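Local atomic coordinates of putative electron transport related protein (Corynebacterium diphtheriae, PDB entry 4PQ1), a protein that probably acts as a thioredoxin-like thiol-disulfide oxidoreductase related to DsbF, transferring electrons through a CxxC cysteine pair. Residues 81-87 with 105-111; 51-55 with 91-96; 23-27 with 113-117; 61-65 with 144-148; 42-48 with 75-80. All coordinates share one frame. Residues are numbered along the deposited sequence.

Interaction 1 (81-87 with 105-111)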
# COMPACT_ATOMS: atom_id res chain seq x y z
N GLY A 81 1.80 4.57 -2.14
CA GLY A 81 2.83 4.19 -1.20
C GLY A 81 2.60 4.85 0.13
O GLY A 81 2.03 5.95 0.22
N ILE A 82 3.03 4.18 1.18
CA ILE A 82 3.04 4.80 2.50
C ILE A 82 4.49 4.77 2.99
O ILE A 82 4.98 3.76 3.49
CB ILE A 82 2.09 4.06 3.48
CG1 ILE A 82 0.66 4.10 2.93
CG2 ILE A 82 2.15 4.67 4.88
CD1 ILE A 82 -0.32 3.33 3.77
N ASN A 83 5.17 5.89 2.82
CA ASN A 83 6.59 6.00 3.14
C ASN A 83 6.77 6.14 4.65
O ASN A 83 6.34 7.15 5.24
CB ASN A 83 7.19 7.17 2.36
CG ASN A 83 8.65 7.46 2.70
OD1 ASN A 83 8.99 8.57 3.08
ND2 ASN A 83 9.51 6.46 2.56
N VAL A 84 7.33 5.12 5.29
CA VAL A 84 7.48 5.16 6.75
C VAL A 84 8.98 5.18 7.14
O VAL A 84 9.83 4.71 6.40
CB VAL A 84 6.77 3.97 7.44
CG1 VAL A 84 5.28 3.90 7.00
CG2 VAL A 84 7.47 2.65 7.13
N ARG A 85 9.28 5.77 8.30
CA ARG A 85 10.62 5.71 8.90
C ARG A 85 11.69 6.34 8.02
O ARG A 85 12.88 6.12 8.21
CB ARG A 85 11.00 4.27 9.22
CG ARG A 85 10.68 3.84 10.63
CD ARG A 85 10.60 2.33 10.77
NE ARG A 85 9.34 2.00 11.42
CZ ARG A 85 8.72 0.83 11.36
NH1 ARG A 85 9.22 -0.19 10.68
NH2 ARG A 85 7.56 0.70 12.00
N ASP A 86 11.25 7.13 7.05
CA ASP A 86 12.15 7.99 6.31
C ASP A 86 12.02 9.39 6.88
O ASP A 86 11.20 10.20 6.43
CB ASP A 86 11.83 7.95 4.81
CG ASP A 86 12.76 7.03 4.06
OD1 ASP A 86 13.97 7.05 4.36
OD2 ASP A 86 12.29 6.29 3.16
N TYR A 87 12.82 9.66 7.91
CA TYR A 87 12.74 10.92 8.65
C TYR A 87 13.37 12.06 7.88
O TYR A 87 13.12 13.23 8.16
CB TYR A 87 13.39 10.76 10.02
CG TYR A 87 12.76 9.64 10.80
CD1 TYR A 87 11.42 9.68 11.15
CD2 TYR A 87 13.50 8.52 11.16
CE1 TYR A 87 10.82 8.63 11.86
CE2 TYR A 87 12.93 7.47 11.87
CZ TYR A 87 11.59 7.54 12.22
OH TYR A 87 11.02 6.50 12.92
N SER A 105 2.93 8.73 -2.96
CA SER A 105 3.16 8.16 -1.64
C SER A 105 2.70 9.14 -0.58
O SER A 105 2.88 10.35 -0.72
CB SER A 105 4.64 7.82 -1.41
OG SER A 105 5.00 6.57 -1.98
N ILE A 106 2.08 8.62 0.47
CA ILE A 106 1.85 9.42 1.65
C ILE A 106 3.13 9.45 2.48
O ILE A 106 3.70 8.40 2.79
CB ILE A 106 0.69 8.86 2.49
CG1 ILE A 106 -0.60 8.94 1.68
CG2 ILE A 106 0.59 9.60 3.81
CD1 ILE A 106 -1.79 8.48 2.45
N TYR A 107 3.58 10.64 2.84
CA TYR A 107 4.76 10.75 3.69
C TYR A 107 4.38 10.62 5.16
O TYR A 107 3.82 11.54 5.76
CB TYR A 107 5.50 12.06 3.43
CG TYR A 107 6.78 12.19 4.22
CD1 TYR A 107 7.86 11.37 3.96
CD2 TYR A 107 6.91 13.14 5.23
CE1 TYR A 107 9.04 11.48 4.68
CE2 TYR A 107 8.06 13.26 5.96
CZ TYR A 107 9.13 12.43 5.68
OH TYR A 107 10.29 12.54 6.40
N ASP A 108 4.71 9.48 5.76
CA ASP A 108 4.21 9.16 7.09
C ASP A 108 5.32 8.50 7.91
O ASP A 108 5.28 7.30 8.15
CB ASP A 108 2.95 8.26 6.95
CG ASP A 108 2.37 7.78 8.28
OD1 ASP A 108 2.71 8.33 9.36
OD2 ASP A 108 1.56 6.83 8.25
N PRO A 109 6.32 9.30 8.34
CA PRO A 109 7.48 8.70 9.02
C PRO A 109 7.14 7.77 10.20
O PRO A 109 7.80 6.75 10.34
CB PRO A 109 8.28 9.92 9.50
CG PRO A 109 7.89 11.01 8.57
CD PRO A 109 6.44 10.76 8.21
N PRO A 110 6.12 8.11 11.03
CA PRO A 110 5.94 7.19 12.16
C PRO A 110 4.84 6.15 11.92
O PRO A 110 4.45 5.44 12.84
CB PRO A 110 5.55 8.13 13.30
CG PRO A 110 4.77 9.21 12.61
CD PRO A 110 5.38 9.37 11.23
N PHE A 111 4.35 6.09 10.68
CA PHE A 111 3.40 5.09 10.25
C PHE A 111 2.09 5.16 11.06
O PHE A 111 1.55 4.15 11.50
CB PHE A 111 4.05 3.69 10.32
CG PHE A 111 3.35 2.64 9.48
CD1 PHE A 111 2.28 2.98 8.66
CD2 PHE A 111 3.82 1.34 9.44
CE1 PHE A 111 1.66 2.03 7.89
CE2 PHE A 111 3.20 0.38 8.64
CZ PHE A 111 2.12 0.73 7.88

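Interaction 2 (51-55 with 91-96)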
# COMPACT_ATOMS: atom_id res chain seq x y z
N ALA A 51 3.48 -0.02 2.22
CA ALA A 51 4.34 0.65 3.19
C ALA A 51 5.80 0.35 2.86
O ALA A 51 6.18 -0.82 2.71
CB ALA A 51 4.01 0.22 4.60
N TRP A 52 6.60 1.40 2.75
CA TRP A 52 7.96 1.26 2.25
C TRP A 52 8.85 2.35 2.83
O TRP A 52 8.36 3.30 3.43
CB TRP A 52 7.97 1.34 0.72
CG TRP A 52 7.68 2.73 0.18
CD1 TRP A 52 6.45 3.29 -0.04
CD2 TRP A 52 8.64 3.73 -0.20
NE1 TRP A 52 6.58 4.57 -0.54
CE2 TRP A 52 7.92 4.86 -0.64
CE3 TRP A 52 10.03 3.77 -0.22
CZ2 TRP A 52 8.56 6.03 -1.08
CZ3 TRP A 52 10.67 4.94 -0.66
CH2 TRP A 52 9.93 6.04 -1.09
N GLY A 53 10.16 2.19 2.64
CA GLY A 53 11.13 3.22 2.98
C GLY A 53 12.35 2.92 2.14
O GLY A 53 12.62 1.75 1.87
N GLN A 54 13.07 3.94 1.69
CA GLN A 54 14.27 3.71 0.87
C GLN A 54 15.37 2.99 1.65
O GLN A 54 16.27 2.41 1.05
CB GLN A 54 14.80 5.03 0.30
CG GLN A 54 15.15 6.08 1.33
CD GLN A 54 16.50 5.84 1.98
OE1 GLN A 54 17.50 5.60 1.29
NE2 GLN A 54 16.53 5.89 3.31
N TRP A 55 15.29 3.02 2.98
CA TRP A 55 16.27 2.40 3.87
C TRP A 55 16.10 0.89 3.94
O TRP A 55 16.85 0.18 4.60
CB TRP A 55 16.14 3.00 5.28
CG TRP A 55 14.71 2.99 5.71
CD1 TRP A 55 13.81 4.03 5.62
CD2 TRP A 55 13.99 1.88 6.25
NE1 TRP A 55 12.59 3.63 6.10
CE2 TRP A 55 12.67 2.32 6.48
CE3 TRP A 55 14.34 0.57 6.57
CZ2 TRP A 55 11.70 1.47 7.00
CZ3 TRP A 55 13.37 -0.26 7.09
CH2 TRP A 55 12.07 0.19 7.30
N ILE A 91 15.61 12.16 0.78
CA ILE A 91 16.21 10.96 0.24
C ILE A 91 15.10 10.00 -0.24
O ILE A 91 15.28 9.27 -1.23
CB ILE A 91 17.14 10.30 1.28
CG1 ILE A 91 18.01 9.21 0.66
CG2 ILE A 91 16.36 9.81 2.47
CD1 ILE A 91 19.10 8.72 1.61
N ALA A 92 13.94 10.04 0.41
CA ALA A 92 12.80 9.27 -0.05
C ALA A 92 12.34 9.80 -1.41
O ALA A 92 12.09 9.03 -2.33
CB ALA A 92 11.67 9.33 0.97
N GLN A 93 12.24 11.12 -1.54
CA GLN A 93 11.91 11.72 -2.83
C GLN A 93 12.93 11.38 -3.91
O GLN A 93 12.57 11.13 -5.07
CB GLN A 93 11.79 13.23 -2.71
CG GLN A 93 10.86 13.68 -1.64
CD GLN A 93 11.04 15.15 -1.37
OE1 GLN A 93 12.17 15.65 -1.30
NE2 GLN A 93 9.92 15.86 -1.23
N ASP A 94 14.21 11.39 -3.54
CA ASP A 94 15.28 11.05 -4.47
C ASP A 94 15.12 9.63 -4.98
O ASP A 94 15.31 9.36 -6.16
CB ASP A 94 16.65 11.21 -3.79
CG ASP A 94 17.13 12.66 -3.73
OD1 ASP A 94 16.69 13.48 -4.56
OD2 ASP A 94 17.96 12.99 -2.85
N PHE A 95 14.77 8.72 -4.08
CA PHE A 95 14.51 7.33 -4.46
C PHE A 95 13.40 7.21 -5.49
O PHE A 95 13.45 6.34 -6.36
CB PHE A 95 14.15 6.50 -3.22
CG PHE A 95 13.85 5.07 -3.53
CD1 PHE A 95 14.87 4.14 -3.64
CD2 PHE A 95 12.53 4.64 -3.72
CE1 PHE A 95 14.61 2.82 -3.93
CE2 PHE A 95 12.25 3.31 -4.01
CZ PHE A 95 13.30 2.40 -4.12
N VAL A 96 12.39 8.07 -5.41
CA VAL A 96 11.22 7.94 -6.28
C VAL A 96 11.55 8.41 -7.70
O VAL A 96 11.14 7.79 -8.69
CB VAL A 96 10.00 8.71 -5.72
CG1 VAL A 96 9.12 9.23 -6.82
CG2 VAL A 96 9.21 7.81 -4.76

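Interaction 3 (23-27 with 113-117)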
# COMPACT_ATOMS: atom_id res chain seq x y z
N PRO A 23 -14.63 -1.89 4.82
CA PRO A 23 -13.81 -0.78 4.32
C PRO A 23 -12.74 -0.30 5.33
O PRO A 23 -12.95 -0.42 6.54
CB PRO A 23 -14.85 0.32 4.06
CG PRO A 23 -16.05 -0.06 4.93
CD PRO A 23 -16.06 -1.54 4.96
N VAL A 24 -11.62 0.21 4.82
CA VAL A 24 -10.61 0.84 5.69
C VAL A 24 -11.07 2.24 6.07
O VAL A 24 -11.90 2.83 5.37
CB VAL A 24 -9.21 0.94 5.01
CG1 VAL A 24 -8.45 -0.38 5.10
CG2 VAL A 24 -9.35 1.43 3.57
N SER A 25 -10.52 2.78 7.15
CA SER A 25 -10.82 4.15 7.55
C SER A 25 -10.31 5.14 6.52
O SER A 25 -9.76 4.76 5.47
CB SER A 25 -10.20 4.48 8.91
OG SER A 25 -10.49 3.49 9.88
N GLU A 26 -10.50 6.42 6.81
CA GLU A 26 -10.09 7.47 5.90
C GLU A 26 -8.57 7.59 5.89
O GLU A 26 -7.94 7.74 6.95
CB GLU A 26 -10.70 8.81 6.30
CG GLU A 26 -10.47 9.92 5.28
CD GLU A 26 -10.43 11.29 5.91
OE1 GLU A 26 -9.67 11.48 6.89
OE2 GLU A 26 -11.16 12.19 5.43
N ILE A 27 -7.99 7.49 4.71
CA ILE A 27 -6.56 7.67 4.55
C ILE A 27 -6.31 8.92 3.72
O ILE A 27 -6.71 9.00 2.56
CB ILE A 27 -5.88 6.46 3.89
CG1 ILE A 27 -6.31 5.15 4.53
CG2 ILE A 27 -4.37 6.60 3.98
CD1 ILE A 27 -5.77 4.94 5.91
N THR A 113 -0.63 5.84 9.87
CA THR A 113 -1.63 5.24 8.98
C THR A 113 -1.98 3.81 9.38
O THR A 113 -3.08 3.33 9.09
CB THR A 113 -1.13 5.24 7.52
OG1 THR A 113 -0.89 6.58 7.10
CG2 THR A 113 -2.16 4.63 6.59
N ALA A 114 -1.06 3.14 10.04
CA ALA A 114 -1.29 1.75 10.45
C ALA A 114 -2.55 1.66 11.29
O ALA A 114 -3.27 0.66 11.24
CB ALA A 114 -0.09 1.21 11.21
N ALA A 115 -2.82 2.71 12.06
CA ALA A 115 -3.95 2.75 12.98
C ALA A 115 -5.27 2.86 12.23
O ALA A 115 -6.30 2.35 12.68
CB ALA A 115 -3.79 3.91 13.94
N GLN A 116 -5.23 3.52 11.07
CA GLN A 116 -6.40 3.66 10.23
C GLN A 116 -6.61 2.46 9.32
O GLN A 116 -7.67 2.29 8.72
CB GLN A 116 -6.28 4.93 9.40
CG GLN A 116 -6.35 6.18 10.25
CD GLN A 116 -5.32 7.22 9.86
OE1 GLN A 116 -5.23 7.61 8.68
NE2 GLN A 116 -4.54 7.68 10.83
N LEU A 117 -5.60 1.60 9.25
CA LEU A 117 -5.66 0.43 8.39
C LEU A 117 -6.02 -0.79 9.22
O LEU A 117 -5.73 -1.92 8.84
CB LEU A 117 -4.32 0.24 7.65
CG LEU A 117 -4.08 1.27 6.53
CD1 LEU A 117 -2.71 1.13 5.88
CD2 LEU A 117 -5.16 1.17 5.47

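Interaction 4 (61-65 with 144-148)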
# COMPACT_ATOMS: atom_id res chain seq x y z
N SER A 61 14.11 -3.88 -3.51
CA SER A 61 13.98 -5.10 -4.29
C SER A 61 12.62 -5.25 -5.00
O SER A 61 12.57 -5.62 -6.17
CB SER A 61 14.22 -6.29 -3.35
OG SER A 61 13.88 -7.52 -3.95
N GLU A 62 11.52 -4.95 -4.30
CA GLU A 62 10.18 -5.16 -4.86
C GLU A 62 9.65 -3.90 -5.56
O GLU A 62 8.51 -3.86 -6.00
CB GLU A 62 9.20 -5.59 -3.77
CG GLU A 62 8.86 -4.48 -2.80
CD GLU A 62 7.66 -4.76 -1.89
OE1 GLU A 62 7.32 -3.83 -1.13
OE2 GLU A 62 7.06 -5.87 -1.90
N SER A 63 10.50 -2.88 -5.67
CA SER A 63 10.04 -1.57 -6.13
C SER A 63 9.60 -1.58 -7.59
O SER A 63 8.57 -1.00 -7.94
CB SER A 63 11.14 -0.52 -5.92
OG SER A 63 10.76 0.76 -6.42
N ASP A 64 10.39 -2.23 -8.45
CA ASP A 64 10.06 -2.31 -9.86
C ASP A 64 8.72 -2.99 -10.09
O ASP A 64 7.96 -2.63 -11.00
CB ASP A 64 11.14 -3.06 -10.62
CG ASP A 64 12.40 -2.22 -10.82
OD1 ASP A 64 12.32 -0.97 -10.77
OD2 ASP A 64 13.47 -2.83 -11.05
N ASP A 65 8.44 -4.01 -9.28
CA ASP A 65 7.23 -4.79 -9.44
C ASP A 65 6.00 -3.96 -9.09
O ASP A 65 4.97 -4.03 -9.77
CB ASP A 65 7.30 -6.06 -8.59
CG ASP A 65 7.96 -7.22 -9.33
OD1 ASP A 65 8.54 -6.99 -10.42
OD2 ASP A 65 7.90 -8.36 -8.83
N GLU A 144 7.53 -8.98 1.40
CA GLU A 144 7.79 -8.54 0.05
C GLU A 144 6.88 -9.31 -0.93
O GLU A 144 6.62 -10.51 -0.73
CB GLU A 144 9.27 -8.78 -0.28
CG GLU A 144 9.68 -8.30 -1.66
CD GLU A 144 11.20 -8.42 -1.90
OE1 GLU A 144 11.62 -8.12 -3.04
OE2 GLU A 144 11.94 -8.83 -0.96
N VAL A 145 6.40 -8.63 -1.96
CA VAL A 145 5.55 -9.27 -2.97
C VAL A 145 6.17 -9.14 -4.36
O VAL A 145 6.94 -8.21 -4.60
CB VAL A 145 4.14 -8.65 -3.02
CG1 VAL A 145 3.31 -9.09 -1.83
CG2 VAL A 145 4.21 -7.12 -3.11
N THR A 146 5.81 -10.06 -5.26
CA THR A 146 6.07 -9.90 -6.68
C THR A 146 4.87 -9.26 -7.36
O THR A 146 3.79 -9.16 -6.78
CB THR A 146 6.33 -11.23 -7.41
OG1 THR A 146 5.15 -12.05 -7.34
CG2 THR A 146 7.49 -11.98 -6.80
N ALA A 147 5.06 -8.84 -8.61
CA ALA A 147 3.98 -8.23 -9.35
C ALA A 147 2.83 -9.23 -9.58
O ALA A 147 1.66 -8.84 -9.65
CB ALA A 147 4.49 -7.68 -10.66
N GLN A 148 3.16 -10.52 -9.65
CA GLN A 148 2.17 -11.54 -9.95
C GLN A 148 1.35 -11.90 -8.69
O GLN A 148 0.18 -12.30 -8.80
CB GLN A 148 2.85 -12.77 -10.55
CG GLN A 148 1.93 -13.70 -11.37
CD GLN A 148 1.04 -12.95 -12.37
OE1 GLN A 148 -0.14 -12.73 -12.11
NE2 GLN A 148 1.61 -12.57 -13.51

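Interaction 5 (42-48 with 75-80)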
# COMPACT_ATOMS: atom_id res chain seq x y z
N TYR A 42 -9.52 8.18 -5.16
CA TYR A 42 -9.64 6.97 -5.97
C TYR A 42 -10.89 6.15 -5.61
O TYR A 42 -10.89 4.92 -5.69
CB TYR A 42 -8.39 6.12 -5.83
CG TYR A 42 -7.13 6.97 -5.89
CD1 TYR A 42 -6.62 7.40 -7.11
CD2 TYR A 42 -6.48 7.38 -4.73
CE1 TYR A 42 -5.47 8.20 -7.16
CE2 TYR A 42 -5.34 8.18 -4.77
CZ TYR A 42 -4.84 8.58 -5.99
OH TYR A 42 -3.70 9.38 -6.04
N LYS A 43 -11.94 6.84 -5.19
CA LYS A 43 -13.23 6.20 -4.89
C LYS A 43 -13.67 5.34 -6.06
O LYS A 43 -13.54 5.75 -7.22
CB LYS A 43 -14.30 7.24 -4.58
CG LYS A 43 -15.63 6.65 -4.16
CD LYS A 43 -16.68 7.74 -4.00
CE LYS A 43 -18.00 7.18 -3.50
NZ LYS A 43 -17.89 6.69 -2.10
N ASP A 44 -14.16 4.14 -5.76
CA ASP A 44 -14.66 3.18 -6.75
C ASP A 44 -13.55 2.66 -7.66
O ASP A 44 -13.81 2.02 -8.68
CB ASP A 44 -15.80 3.80 -7.56
CG ASP A 44 -16.98 4.18 -6.69
OD1 ASP A 44 -17.49 3.29 -5.96
OD2 ASP A 44 -17.38 5.37 -6.69
N LYS A 45 -12.31 2.93 -7.27
CA LYS A 45 -11.15 2.40 -8.00
C LYS A 45 -10.35 1.44 -7.11
O LYS A 45 -10.33 1.57 -5.88
CB LYS A 45 -10.27 3.54 -8.48
CG LYS A 45 -10.94 4.55 -9.40
CD LYS A 45 -11.03 4.02 -10.82
CE LYS A 45 -11.29 5.15 -11.81
NZ LYS A 45 -11.75 4.63 -13.13
N ILE A 46 -9.70 0.47 -7.74
CA ILE A 46 -8.83 -0.45 -7.02
C ILE A 46 -7.61 0.31 -6.49
O ILE A 46 -7.08 1.20 -7.16
CB ILE A 46 -8.38 -1.61 -7.92
CG1 ILE A 46 -9.57 -2.47 -8.34
CG2 ILE A 46 -7.34 -2.47 -7.22
CD1 ILE A 46 -9.18 -3.56 -9.32
N VAL A 47 -7.19 -0.01 -5.27
CA VAL A 47 -6.08 0.68 -4.65
C VAL A 47 -5.13 -0.29 -3.97
O VAL A 47 -5.53 -1.06 -3.08
CB VAL A 47 -6.56 1.73 -3.63
CG1 VAL A 47 -5.36 2.31 -2.90
CG2 VAL A 47 -7.36 2.84 -4.31
N VAL A 48 -3.86 -0.26 -4.39
CA VAL A 48 -2.85 -1.09 -3.76
C VAL A 48 -1.97 -0.24 -2.85
O VAL A 48 -1.18 0.59 -3.33
CB VAL A 48 -1.97 -1.82 -4.81
CG1 VAL A 48 -0.94 -2.68 -4.12
CG2 VAL A 48 -2.84 -2.66 -5.72
N ASP A 75 -6.18 2.79 -15.71
CA ASP A 75 -7.39 3.57 -15.41
C ASP A 75 -8.13 3.04 -14.18
O ASP A 75 -8.66 3.80 -13.38
CB ASP A 75 -8.34 3.55 -16.60
CG ASP A 75 -8.41 4.87 -17.30
OD1 ASP A 75 -7.94 5.87 -16.71
OD2 ASP A 75 -8.94 4.92 -18.43
N LYS A 76 -8.14 1.72 -14.07
CA LYS A 76 -8.95 1.00 -13.10
C LYS A 76 -8.51 1.20 -11.66
O LYS A 76 -9.23 0.84 -10.73
CB LYS A 76 -8.92 -0.48 -13.44
CG LYS A 76 -9.35 -0.76 -14.88
CD LYS A 76 -10.72 -0.13 -15.16
CE LYS A 76 -11.40 -0.79 -16.35
NZ LYS A 76 -10.60 -0.62 -17.60
N GLY A 77 -7.32 1.78 -11.47
CA GLY A 77 -6.82 2.02 -10.13
C GLY A 77 -5.42 2.59 -10.04
O GLY A 77 -4.94 3.24 -10.97
N THR A 78 -4.76 2.33 -8.92
CA THR A 78 -3.50 2.98 -8.60
C THR A 78 -2.79 2.27 -7.45
O THR A 78 -3.42 1.63 -6.61
CB THR A 78 -3.71 4.46 -8.19
OG1 THR A 78 -2.45 5.14 -8.14
CG2 THR A 78 -4.35 4.55 -6.80
N VAL A 79 -1.46 2.37 -7.42
CA VAL A 79 -0.71 2.05 -6.22
C VAL A 79 -0.60 3.34 -5.41
O VAL A 79 -0.52 4.43 -5.98
CB VAL A 79 0.70 1.49 -6.54
CG1 VAL A 79 1.50 1.25 -5.26
CG2 VAL A 79 0.59 0.19 -7.36
N VAL A 80 -0.67 3.23 -4.09
CA VAL A 80 -0.37 4.35 -3.20
C VAL A 80 0.63 3.93 -2.14
O VAL A 80 0.37 3.03 -1.35
CB VAL A 80 -1.62 4.88 -2.49
CG1 VAL A 80 -1.21 5.96 -1.49
CG2 VAL A 80 -2.59 5.43 -3.51

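Interaction 1 (81-87 with 105-111)
N83 and P109 bury the largest and equal areas in this contact, followed by F111. N83 pairs with 105-111 through both backbone polar atoms: its N donates to I106 O at 2.9 Å, and its O accepts from D108 N at 2.9 Å. I106 N also donates to G81 O at 2.7 Å. The amide of N83 is engaged too. Its ND2 donates to D86 OD2 at 2.8 Å, and its OD1 lies 3.1 Å from Y107 CD1, at the edge of the ring. Y107 reaches further across, with OH donating to D86 O at 2.5 Å. The backbone bonds pair strands 81-83 and 105-107 in parallel, at the 105-107 edge of the mixed sheet. They are the two strands of a beta-alpha-beta unit, whose crossover is helix 89-98. Past the strands, P109 continues the contact in the loops. Its O accepts from R85 N at 2.7 Å, and its CB packs on Y87 CD1 at 3.6 Å. F111 closes the type I turn 108-111. V84 CG1 makes a CH-pi contact over its ring, 3.8 Å from the centroid. I82 CG2 lies 4.0 Å from F111 CE1.

Interaction 2 (51-55 with 91-96)
Helix 89-98 packs here against the end of strand 46-52 and the loop that leads to the CxxC disulfide C56-C59 of this thioredoxin-like protein. On the 51-55 side the contact is made by W52 and Q54. I91, in the first turn of the helix, comes first in this contact. Its CD1 lies 3.5 Å from Q54 OE1. One residue on, A92 has its CA 4.2 Å from Q54 CG. Its CB is 4.3 Å from W52 CH2, and its O sits at the edge of the indole. F95, one helical turn on from I91, points toward the loop and meets both partners. Its CB is 3.9 Å from Q54 CB. Its ring lies oblique to the six-membered ring of W52, with centroids 5.5 Å apart and planes at 33°; F95 CD2 approaches W52 CZ3 to 3.6 Å. W52 NE1 bonds to S105 OG, and the W52 side chain also touches C59. Last comes V96, whose CG2 lies 4.1 Å from W52 CH2.

Interaction 3 (23-27 with 113-117)
The loop 23-27 runs past the short, weakly bonded helix 113-116 and L117, which follows it. V24 is the first residue to make contact. It points toward the helix, and its CG1 packs on L117 CD2 at 3.7 Å. S25 makes the polar link. Its N donates to Q116 O at 3.3 Å, and its OG adds a weak bond to the same oxygen, also at 3.3 Å. One carbonyl near the helix end thus accepts twice. The S25 and Q116 side chains also touch, with their CB atoms 4.0 Å apart. E26 turns its side chain away and adds little. I27 buries the most surface on this segment. Its CD1 reaches three residues: Q116 CB at 3.5 Å, T113 CG2 at 3.7 Å and L117 CD2 at 3.8 Å. T113 and L117 also touch I82 of strand 77-83, so this small apolar patch continues onto the main sheet. T113 OG1 bonds back to D108. The loop 23-27 precedes strand 28-30 of the separate two-stranded sheet. Helix 113-116 lies in the connection between strands 105-107 and 127-131. The contact therefore fastens an N-terminal loop onto the connecting segment of a thioredoxin-like fold.

Interaction 4 (61-65 with 144-148)
Three acidic side chains, E62, D65 and E144, supply the acceptors that join these segments. S61 OG donates to E144 OE1 at 2.5 Å, a short bond near the surface. E62 is buried, and both its carboxylate oxygens are used. OE2 accepts from V145 N at 2.8 Å with a nearly straight angle of 170°, while OE1 accepts from N50 of the central sheet. E62 sits at the break between helices 57-61 and 63-73. This junction lies just after the C56-C59 disulfide of the thioredoxin-like fold. E62 lies near the CxxC, probably as in related proteins with a glutamate three residues after the second cysteine. D65, one turn on, accepts from A147 N through OD2 at 2.9 Å. That amide opens helix 147-156, so the acid from another helix satisfies it. T146 is the N-cap of this helix, and its OG1 accepts weakly from Q148 N at 3.4 Å. Neither segment carries a basic side chain. The approach to helix 147-156 is thus held to the 57-61/63-73 junction by carboxylates that accept from neutral hydroxyl and amide donors, with no salt bridge between the segments.

Interaction 5 (42-48 with 75-80)
V47 and V80 meet on one face of the sheet, with V47 CG1 4.2 Å from V80 CG2. Y42 closes over this patch. T78 CG2 lies over its ring in a CH-pi contact, 3.7 Å from the centroid, and V80 CG2 is 4.1 Å from Y42 CE2. On the opposite face V48 CB packs on V79 CG2 at 4.1 Å. I46 and V48 there also touch L73 of helix 63-73 and I154 of helix 147-156. Between the faces runs a regular parallel ladder. I46 N donates to K76 O at 3.0 Å, and T78 N to I46 O at 3.1 Å. V48 N then donates to T78 O at 2.9 Å, and V80 N to V48 O at 2.8 Å. G77 pairs with I46; a CB there would clash with I46 O. At the edge, the type II turn 42-45 leads into the strand. K45 stretches over the loop, with CD 3.7 Å from K76 O, and its NZ makes a weak bond to D75 O at 3.2 Å. Strands 46-52 and 77-83 are neighbours linked through helices 57-61 and 63-73. This is the beta-alpha-beta unit of the thioredoxin fold, with the CxxC pair on the link.

In the fold
Interactions 1, 2 and 5 build on the mixed sheet. Interaction 5 pairs strands 46-52 and 77-83, and interaction 1 adds strand 105-107. They share strand 77-83, with centres about 19 Å apart. Interaction 2 uses the far end of strand 46-52 and the helix between the strands of interaction 1; their centres are about 9 Å apart. Interaction 4 meets interaction 2 where F95 packs on S63. The centres of interactions 3 and 4 are about 23 Å apart, across the chain's centre. Along the chain, interaction 3 spans interactions 1, 2 and 5 and crosses interaction 4; interaction 5 closes before interaction 1 opens. Interactions 2 and 4 lie close to the CxxC of this thioredoxin-like fold.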